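Local coordinates for protein Rho guanine nucleotide exchange factor 3 (Mus musculus, PDB 2Z0Q) that acts as a guanine nucleotide exchange factor for the small GTPases RhoA and RhoB, seen here as its tandem DH-PH fragment, at residues V99-L102 and P103-S107; E186-N189 and I190-I194. All coordinates share one frame; numbering follows the deposited sequence.

Two short pieces of the all-helical DH domain, far apart in sequence, illustrate how local helix geometry sets up packing between helices. Interaction 1 (99-107) takes in the end of helix 95-101 and the 3-10 turn after it; interaction 2 (186-194) is one stretch of the long helix 180-213. Their centres lie 10 Å apart, and Leu102 is the main link. Its CD2 sits 3.5 Å from Ile191 CD1, its CD1 comes as near to Ala187 CA, and the same CD1 is 4.0 Å from Ile190 CB. Farther back, Val99 CG1 packs 3.6 Å from Glu186 OE2. Both contacts belong to the helical bundle of the DH domain, the part that catalyses exchange in this family.

Interaction 1. Residues V99-L102 and P103-S107; sequences VGWL and PCLSS
Cys104 places its sulfur over the indole of Trp101, a sulfur-aromatic contact that joins the end of helix 95-101 to the 3-10 turn after it, in the DH helical bundle. Cys104 SG stands 3.6 Å from the centroid of the five-membered ring of Trp101, 25° off the ring normal. It is shifted toward the nitrogen side, so that Cys104 SG and Trp101 NE1 are 3.3 Å apart. Next to it, Leu105 meets the six-membered ring obliquely, its CD2 3.6 Å from Trp101 CH2. The indole reaches these partners because CG swings opposite the backbone N (chi1 175°), carrying the ring forward along the chain. A chi1 of 84° puts SG of Cys104 between its own backbone N and carbonyl carbon, on the side where the indole lies.

Beneath the side chains, the backbone fixes their spacing. Cys104 N donates to Trp101 O at 3.0 Å, and Leu105 N to Leu102 O, approaching that carbonyl from above its plane; both are i to i+3 bonds, as expected of 3-10 geometry. The indole N-H is used outside the turn, on Leu73 O in helix 67-84, where Leu77 also touches the ring. With an alanine at this position Leu73 O would probably lose its donor, and a gap would open beside Cys104 SG and Leu105 CD2. The Leu102-Pro103 peptide link brings Pro103 CD to 3.5 Å from Leu102 CB.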
# COMPACT_ATOMS: atom_id res chain seq x y z
N VAL A 99 5.47 -0.75 26.54
CA VAL A 99 4.30 -0.04 27.00
C VAL A 99 4.54 1.48 27.06
O VAL A 99 3.68 2.27 26.67
CB VAL A 99 3.85 -0.57 28.36
CG1 VAL A 99 2.73 0.36 28.94
CG2 VAL A 99 3.28 -2.00 28.16
N GLY A 100 5.72 1.90 27.52
CA GLY A 100 5.98 3.34 27.55
C GLY A 100 6.22 3.98 26.20
O GLY A 100 5.99 5.19 26.01
N TRP A 101 6.70 3.20 25.24
CA TRP A 101 6.98 3.71 23.91
C TRP A 101 5.76 3.79 22.99
O TRP A 101 5.65 4.69 22.19
CB TRP A 101 8.08 2.84 23.25
CG TRP A 101 8.39 3.17 21.81
CD1 TRP A 101 9.22 4.17 21.35
CD2 TRP A 101 7.91 2.49 20.65
NE1 TRP A 101 9.27 4.15 19.98
CE2 TRP A 101 8.47 3.13 19.52
CE3 TRP A 101 7.05 1.38 20.45
CZ2 TRP A 101 8.21 2.71 18.20
CZ3 TRP A 101 6.79 0.96 19.12
CH2 TRP A 101 7.37 1.62 18.02
N LEU A 102 4.83 2.85 23.15
CA LEU A 102 3.64 2.82 22.29
C LEU A 102 2.90 4.12 21.93
O LEU A 102 2.45 4.27 20.80
CB LEU A 102 2.59 1.83 22.87
CG LEU A 102 3.05 0.39 22.92
CD1 LEU A 102 1.94 -0.51 23.42
CD2 LEU A 102 3.50 0.03 21.53
N PRO A 103 2.72 5.03 22.88
CA PRO A 103 2.02 6.28 22.59
C PRO A 103 2.62 7.08 21.40
O PRO A 103 1.91 7.80 20.74
CB PRO A 103 2.11 7.03 23.91
CG PRO A 103 2.06 5.95 24.90
CD PRO A 103 3.01 4.94 24.33
N CYS A 104 3.92 6.92 21.13
CA CYS A 104 4.52 7.67 20.04
C CYS A 104 4.05 7.18 18.69
O CYS A 104 4.23 7.86 17.69
CB CYS A 104 6.05 7.63 20.13
SG CYS A 104 6.80 6.22 19.41
N LEU A 105 3.41 6.00 18.66
CA LEU A 105 2.89 5.48 17.40
C LEU A 105 1.71 6.32 16.90
O LEU A 105 1.20 6.09 15.82
CB LEU A 105 2.45 4.02 17.56
CG LEU A 105 3.59 2.99 17.65
CD1 LEU A 105 3.03 1.61 17.70
CD2 LEU A 105 4.53 3.13 16.47
N SER A 106 1.28 7.30 17.69
CA SER A 106 0.19 8.15 17.23
C SER A 106 0.62 8.83 15.90
O SER A 106 -0.21 9.14 15.08
CB SER A 106 -0.15 9.22 18.28
OG SER A 106 0.93 10.08 18.52
N SER A 107 1.92 9.05 15.70
CA SER A 107 2.39 9.67 14.45
C SER A 107 2.11 8.79 13.22
O SER A 107 2.08 9.30 12.09
CB SER A 107 3.88 9.97 14.53
OG SER A 107 4.15 10.81 15.62

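Interaction 2. Residues E186-N189 and I190-I194; sequences EAIN and IIQGI
Ile190 brings its CG1 to 3.1 Å from Glu186 O, which also accepts the Ile190 N-H in a nearly straight bond of 2.9 Å. Ile191 repeats the pattern one residue on: with CG1 beside its own backbone N (chi1 -69°), that carbon lies 3.3 Å from Ala187 O. The close-packed part centres on buried Ala187 and Ile191, which touch Leu102 of the turn after helix 95-101; Ile190, itself exposed, touches Leu102 too. Ala187 and Ile188 pack on Leu167 of helix 155-172.

The solvent side is looser. Glu186 and Ile190 run side by side, yet their nearest side-chain carbons, CG and CG1, are 4.2 Å apart. Exposed Gln192 lies along the buried Ile188, its OE1 3.7 Å from Ile188 CG2, and also touches Arg168 of helix 155-172. Asn189 is exposed, whereas its backbone O receives the N-H of Gly193 at 3.1 Å.

Four successive i to i+4 bonds thus hold the backbone. Ala187, Ile188 and Ile191 are buried while Glu186, Asn189 and Gln192 are exposed and, although Ile190 is exposed as well, this is the pattern of an amphipathic alpha-helix, here the long helix 180-213 of the DH bundle, which runs on toward the PH domain.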
# COMPACT_ATOMS: atom_id res chain seq x y z
N GLU A 186 -0.46 -6.47 27.09
CA GLU A 186 -0.97 -5.12 26.95
C GLU A 186 -0.51 -4.45 25.65
O GLU A 186 -1.31 -3.93 24.90
CB GLU A 186 -0.57 -4.27 28.17
CG GLU A 186 -0.77 -2.76 27.94
CD GLU A 186 -0.39 -1.87 29.15
OE1 GLU A 186 0.19 -2.37 30.12
OE2 GLU A 186 -0.69 -0.63 29.10
N ALA A 187 0.80 -4.52 25.38
CA ALA A 187 1.33 -3.91 24.19
C ALA A 187 0.70 -4.49 22.92
O ALA A 187 0.41 -3.75 21.98
CB ALA A 187 2.87 -4.09 24.16
N ILE A 188 0.55 -5.80 22.90
CA ILE A 188 -0.04 -6.44 21.74
C ILE A 188 -1.47 -5.94 21.55
O ILE A 188 -1.85 -5.52 20.45
CB ILE A 188 -0.04 -7.97 21.92
CG1 ILE A 188 1.40 -8.50 21.86
CG2 ILE A 188 -0.88 -8.63 20.82
CD1 ILE A 188 1.55 -9.88 22.45
N ASN A 189 -2.26 -5.94 22.61
CA ASN A 189 -3.67 -5.47 22.49
C ASN A 189 -3.77 -4.04 22.03
O ASN A 189 -4.61 -3.69 21.17
CB ASN A 189 -4.40 -5.55 23.83
CG ASN A 189 -5.92 -5.42 23.67
OD1 ASN A 189 -6.57 -6.39 23.28
ND2 ASN A 189 -6.48 -4.22 23.93
N ILE A 190 -2.94 -3.19 22.59
CA ILE A 190 -2.99 -1.78 22.22
C ILE A 190 -2.62 -1.57 20.73
O ILE A 190 -3.29 -0.82 20.03
CB ILE A 190 -2.03 -0.98 23.09
CG1 ILE A 190 -2.50 -1.05 24.55
CG2 ILE A 190 -1.94 0.49 22.58
CD1 ILE A 190 -3.89 -0.51 24.83
N ILE A 191 -1.58 -2.26 20.27
CA ILE A 191 -1.18 -2.12 18.87
C ILE A 191 -2.25 -2.73 17.97
O ILE A 191 -2.51 -2.20 16.89
CB ILE A 191 0.23 -2.75 18.64
CG1 ILE A 191 1.28 -1.89 19.34
CG2 ILE A 191 0.61 -2.73 17.14
CD1 ILE A 191 2.64 -2.60 19.44
N GLN A 192 -2.89 -3.82 18.39
CA GLN A 192 -3.95 -4.35 17.54
C GLN A 192 -5.03 -3.29 17.33
O GLN A 192 -5.58 -3.16 16.21
CB GLN A 192 -4.55 -5.60 18.14
CG GLN A 192 -3.57 -6.78 18.09
CD GLN A 192 -4.11 -7.99 18.80
OE1 GLN A 192 -4.43 -7.92 19.99
NE2 GLN A 192 -4.23 -9.10 18.08
N GLY A 193 -5.33 -2.54 18.39
CA GLY A 193 -6.32 -1.48 18.29
C GLY A 193 -5.88 -0.33 17.38
O GLY A 193 -6.69 0.24 16.64
N ILE A 194 -4.61 0.01 17.43
CA ILE A 194 -4.05 1.09 16.64
C ILE A 194 -4.11 0.70 15.16
O ILE A 194 -4.53 1.48 14.31
CB ILE A 194 -2.56 1.37 17.05
CG1 ILE A 194 -2.53 2.06 18.43
CG2 ILE A 194 -1.87 2.31 16.04
CD1 ILE A 194 -1.16 2.09 19.10